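Local atomic coordinates of SmhA (Serratia marcescens, PDB entry 7A27), a protein that forms one component, here in its soluble state, of the tripartite alpha-pore-forming toxin Smh, which probably perforates target cell membranes. Residues L172-I183 / A249-L260. Sequence-based numbering, arbitrary orientation.
Sequences LNEAIAKNIQSI and AVNELKANYAKL
N179 pushes its amide into a hole on the facing helix formed by A249, E252, L253 and N256. Both ends of the amide are used. ND2 donates to E252 OE2 at 2.9 Å, with the oxygen nearly in the N179 amide plane. ND2 meets it on the anti side, well out of the carboxylate plane, and the amide and carboxylate planes stand 58° apart. OD1 accepts from N256 ND2 at 3.0 Å, a bent bond with an N-H...O angle of 137°. N256 is itself a knob, seated among L172, A175, I176 and N179. The N256 and I176 side chains run past each other in opposite directions, and N256 CB touches I176 CG1.

I176 fills the next hole, among L253, N256, Y257 and L260. With CG1 anti to the carbonyl carbon (chi1 -72°) and the chain extended beyond it, CD1 reaches L260 CD2 at 3.7 Å, while CG2 meets L253 CD1. The same CD1 approaches the Y257 ring obliquely, 3.9 Å from CE1. The Y257 hydroxyl is hydrogen-bonded to I236 O of strand 230-237. L172 lies across K259, its CD1 4.0 Å from K259 CB. At the other end, I183 CD1 packs on L253 CD2, and S182 CB meets A249 CB at 3.7 Å.

These knobs-into-holes join helices 160-188 and 247-268, which run roughly antiparallel with segment axes 8.9 Å apart. The strands 198-206 and 230-237 lie between them in sequence. The E252 carboxylate needs a donor, which favours the N179 flip with nitrogen toward E252 and oxygen toward N256. The contact thus sets a directional polar chain beside an apolar seam.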
loop_
_atom_site.group_PDB
_atom_site.type_symbol
_atom_site.label_atom_id
_atom_site.label_comp_id
_atom_site.label_asym_id
_atom_site.label_seq_id
_atom_site.Cartn_x
_atom_site.Cartn_y
_atom_site.Cartn_z
ATOM N N LEU A 172 -1.267 23.705 -1.722
ATOM C CA LEU A 172 -2.543 23.077 -1.286
ATOM C C LEU A 172 -2.528 21.567 -1.557
ATOM O O LEU A 172 -2.941 20.827 -0.658
ATOM C CB LEU A 172 -3.714 23.780 -1.978
ATOM C CG LEU A 172 -4.039 25.156 -1.399
ATOM C CD1 LEU A 172 -4.945 25.969 -2.319
ATOM C CD2 LEU A 172 -4.674 24.998 -0.015
ATOM N N ASN A 173 -2.087 21.114 -2.736
ATOM C CA ASN A 173 -1.990 19.666 -3.065
ATOM C C ASN A 173 -1.080 18.981 -2.028
ATOM O O ASN A 173 -1.409 17.868 -1.606
ATOM C CB ASN A 173 -1.499 19.421 -4.494
ATOM C CG ASN A 173 -2.493 19.785 -5.579
ATOM O OD1 ASN A 173 -3.688 19.500 -5.490
ATOM N ND2 ASN A 173 -1.984 20.372 -6.647
ATOM N N GLU A 174 0.015 19.632 -1.629
ATOM C CA GLU A 174 0.973 19.098 -0.629
ATOM C C GLU A 174 0.272 18.974 0.733
ATOM O O GLU A 174 0.521 17.969 1.413
ATOM C CB GLU A 174 2.243 19.949 -0.565
ATOM C CG GLU A 174 3.476 19.261 -1.140
ATOM C CD GLU A 174 4.825 19.919 -0.816
ATOM O OE1 GLU A 174 4.892 21.199 -0.769
ATOM O OE2 GLU A 174 5.834 19.157 -0.605
ATOM N N ALA A 175 -0.593 19.931 1.100
ATOM C CA ALA A 175 -1.327 19.955 2.387
ATOM C C ALA A 175 -2.380 18.846 2.407
ATOM O O ALA A 175 -2.507 18.158 3.434
ATOM C CB ALA A 175 -1.993 21.287 2.580
ATOM N N ILE A 176 -3.139 18.723 1.319
ATOM C CA ILE A 176 -4.248 17.743 1.136
ATOM C C ILE A 176 -3.697 16.318 1.277
ATOM O O ILE A 176 -4.399 15.457 1.852
ATOM C CB ILE A 176 -4.888 17.968 -0.245
ATOM C CG1 ILE A 176 -5.697 19.265 -0.278
ATOM C CG2 ILE A 176 -5.719 16.764 -0.661
ATOM C CD1 ILE A 176 -6.113 19.678 -1.678
ATOM N N ALA A 177 -2.497 16.068 0.744
ATOM C CA ALA A 177 -1.829 14.754 0.796
ATOM C C ALA A 177 -1.566 14.400 2.254
ATOM O O ALA A 177 -1.836 13.251 2.599
ATOM C CB ALA A 177 -0.566 14.777 -0.016
ATOM N N LYS A 178 -1.105 15.360 3.069
ATOM C CA LYS A 178 -0.827 15.149 4.516
ATOM C C LYS A 178 -2.144 14.802 5.238
ATOM O O LYS A 178 -2.122 13.890 6.100
ATOM C CB LYS A 178 -0.087 16.338 5.144
ATOM C CG LYS A 178 1.313 16.594 4.605
ATOM C CD LYS A 178 2.313 17.218 5.604
ATOM C CE LYS A 178 2.059 18.656 6.021
ATOM N NZ LYS A 178 2.164 19.593 4.875
ATOM N N ASN A 179 -3.245 15.467 4.877
ATOM C CA ASN A 179 -4.586 15.234 5.465
ATOM C C ASN A 179 -5.046 13.811 5.135
ATOM O O ASN A 179 -5.437 13.098 6.064
ATOM C CB ASN A 179 -5.617 16.240 4.959
ATOM C CG ASN A 179 -5.411 17.658 5.468
ATOM O OD1 ASN A 179 -5.848 18.612 4.819
ATOM N ND2 ASN A 179 -4.774 17.811 6.621
ATOM N N ILE A 180 -5.006 13.411 3.863
ATOM C CA ILE A 180 -5.455 12.051 3.427
ATOM C C ILE A 180 -4.678 11.015 4.231
ATOM O O ILE A 180 -5.324 10.132 4.829
ATOM C CB ILE A 180 -5.289 11.837 1.917
ATOM C CG1 ILE A 180 -6.182 12.797 1.131
ATOM C CG2 ILE A 180 -5.582 10.395 1.559
ATOM C CD1 ILE A 180 -5.906 12.828 -0.355
ATOM N N GLN A 181 -3.352 11.152 4.272
ATOM C CA GLN A 181 -2.470 10.216 5.001
ATOM C C GLN A 181 -2.952 10.108 6.451
ATOM O O GLN A 181 -3.040 8.968 6.953
ATOM C CB GLN A 181 -1.013 10.659 4.887
ATOM C CG GLN A 181 -0.024 9.686 5.512
ATOM C CD GLN A 181 0.035 8.351 4.806
ATOM O OE1 GLN A 181 0.275 8.251 3.594
ATOM N NE2 GLN A 181 -0.162 7.313 5.607
ATOM N N SER A 182 -3.305 11.228 7.091
ATOM C CA SER A 182 -3.753 11.259 8.513
ATOM C C SER A 182 -5.053 10.462 8.686
ATOM O O SER A 182 -5.193 9.767 9.729
ATOM C CB SER A 182 -3.896 12.682 9.045
ATOM O OG SER A 182 -2.632 13.274 9.306
ATOM N N ILE A 183 -5.960 10.583 7.709
ATOM C CA ILE A 183 -7.310 9.946 7.682
ATOM C C ILE A 183 -7.148 8.438 7.482
ATOM O O ILE A 183 -7.816 7.655 8.208
ATOM C CB ILE A 183 -8.179 10.582 6.579
ATOM C CG1 ILE A 183 -8.552 12.024 6.934
ATOM C CG2 ILE A 183 -9.412 9.728 6.310
ATOM C CD1 ILE A 183 -9.140 12.805 5.798
ATOM N N ALA A 249 -8.085 16.317 10.786
ATOM C CA ALA A 249 -7.645 16.082 9.391
ATOM C C ALA A 249 -8.849 16.228 8.449
ATOM O O ALA A 249 -8.695 16.902 7.415
ATOM C CB ALA A 249 -6.971 14.737 9.263
ATOM N N VAL A 250 -10.012 15.666 8.803
ATOM C CA VAL A 250 -11.254 15.728 7.969
ATOM C C VAL A 250 -11.677 17.189 7.774
ATOM O O VAL A 250 -12.125 17.521 6.647
ATOM C CB VAL A 250 -12.395 14.887 8.575
ATOM C CG1 VAL A 250 -13.733 15.142 7.900
ATOM C CG2 VAL A 250 -12.061 13.416 8.526
ATOM N N ASN A 251 -11.560 17.999 8.836
ATOM C CA ASN A 251 -11.918 19.439 8.828
ATOM C C ASN A 251 -10.922 20.193 7.938
ATOM O O ASN A 251 -11.381 21.012 7.144
ATOM C CB ASN A 251 -12.018 20.011 10.243
ATOM C CG ASN A 251 -13.165 19.438 11.059
ATOM O OD1 ASN A 251 -14.055 18.758 10.542
ATOM N ND2 ASN A 251 -13.168 19.715 12.352
ATOM N N GLU A 252 -9.618 19.929 8.068
ATOM C CA GLU A 252 -8.554 20.548 7.224
ATOM C C GLU A 252 -8.804 20.175 5.758
ATOM O O GLU A 252 -8.702 21.055 4.882
ATOM C CB GLU A 252 -7.134 20.117 7.629
ATOM C CG GLU A 252 -6.538 20.917 8.787
ATOM C CD GLU A 252 -5.209 20.433 9.375
ATOM O OE1 GLU A 252 -5.029 20.685 10.571
ATOM O OE2 GLU A 252 -4.349 19.849 8.672
ATOM N N LEU A 253 -9.129 18.911 5.499
ATOM C CA LEU A 253 -9.370 18.416 4.121
ATOM C C LEU A 253 -10.530 19.195 3.493
ATOM O O LEU A 253 -10.386 19.602 2.335
ATOM C CB LEU A 253 -9.644 16.907 4.150
ATOM C CG LEU A 253 -9.749 16.225 2.789
ATOM C CD1 LEU A 253 -8.525 16.502 1.938
ATOM C CD2 LEU A 253 -9.932 14.728 2.944
ATOM N N LYS A 254 -11.623 19.409 4.228
ATOM C CA LYS A 254 -12.809 20.149 3.719
ATOM C C LYS A 254 -12.375 21.575 3.344
ATOM O O LYS A 254 -12.618 21.996 2.188
ATOM C CB LYS A 254 -13.945 20.149 4.750
ATOM C CG LYS A 254 -15.251 20.759 4.260
ATOM C CD LYS A 254 -16.304 20.938 5.341
ATOM C CE LYS A 254 -17.536 21.662 4.831
ATOM N NZ LYS A 254 -18.340 22.229 5.935
ATOM N N ALA A 255 -11.734 22.265 4.293
ATOM C CA ALA A 255 -11.214 23.645 4.169
ATOM C C ALA A 255 -10.238 23.744 2.983
ATOM O O ALA A 255 -10.385 24.680 2.168
ATOM C CB ALA A 255 -10.560 24.047 5.461
ATOM N N ASN A 256 -9.283 22.822 2.879
ATOM C CA ASN A 256 -8.266 22.819 1.794
ATOM C C ASN A 256 -8.934 22.603 0.431
ATOM O O ASN A 256 -8.543 23.292 -0.517
ATOM C CB ASN A 256 -7.135 21.829 2.096
ATOM C CG ASN A 256 -6.180 22.361 3.146
ATOM O OD1 ASN A 256 -6.058 23.577 3.327
ATOM N ND2 ASN A 256 -5.492 21.460 3.829
ATOM N N TYR A 257 -9.902 21.689 0.303
ATOM C CA TYR A 257 -10.603 21.459 -0.991
ATOM C C TYR A 257 -11.310 22.766 -1.387
ATOM O O TYR A 257 -11.218 23.160 -2.566
ATOM C CB TYR A 257 -11.517 20.228 -0.972
ATOM C CG TYR A 257 -10.828 18.897 -1.162
ATOM C CD1 TYR A 257 -9.911 18.693 -2.178
ATOM C CD2 TYR A 257 -11.149 17.799 -0.380
ATOM C CE1 TYR A 257 -9.299 17.463 -2.376
ATOM C CE2 TYR A 257 -10.552 16.557 -0.565
ATOM C CZ TYR A 257 -9.617 16.381 -1.568
ATOM O OH TYR A 257 -9.027 15.156 -1.766
ATOM N N ALA A 258 -11.942 23.456 -0.439
ATOM C CA ALA A 258 -12.620 24.742 -0.709
ATOM C C ALA A 258 -11.626 25.709 -1.370
ATOM O O ALA A 258 -11.971 26.280 -2.432
ATOM C CB ALA A 258 -13.203 25.326 0.558
ATOM N N LYS A 259 -10.437 25.867 -0.774
ATOM C CA LYS A 259 -9.368 26.780 -1.258
ATOM C C LYS A 259 -8.813 26.289 -2.599
ATOM O O LYS A 259 -8.482 27.146 -3.450
ATOM C CB LYS A 259 -8.230 26.916 -0.235
ATOM C CG LYS A 259 -8.628 27.597 1.071
ATOM C CD LYS A 259 -7.552 28.492 1.706
ATOM C CE LYS A 259 -6.634 27.783 2.675
ATOM N NZ LYS A 259 -7.334 27.474 3.940
ATOM N N LEU A 260 -8.702 24.970 -2.780
ATOM C CA LEU A 260 -8.169 24.368 -4.027
ATOM C C LEU A 260 -9.087 24.764 -5.192
ATOM O O LEU A 260 -8.556 25.146 -6.264
ATOM C CB LEU A 260 -8.078 22.847 -3.883
ATOM C CG LEU A 260 -7.474 22.134 -5.096
ATOM C CD1 LEU A 260 -6.064 22.639 -5.319
ATOM C CD2 LEU A 260 -7.499 20.617 -4.966
#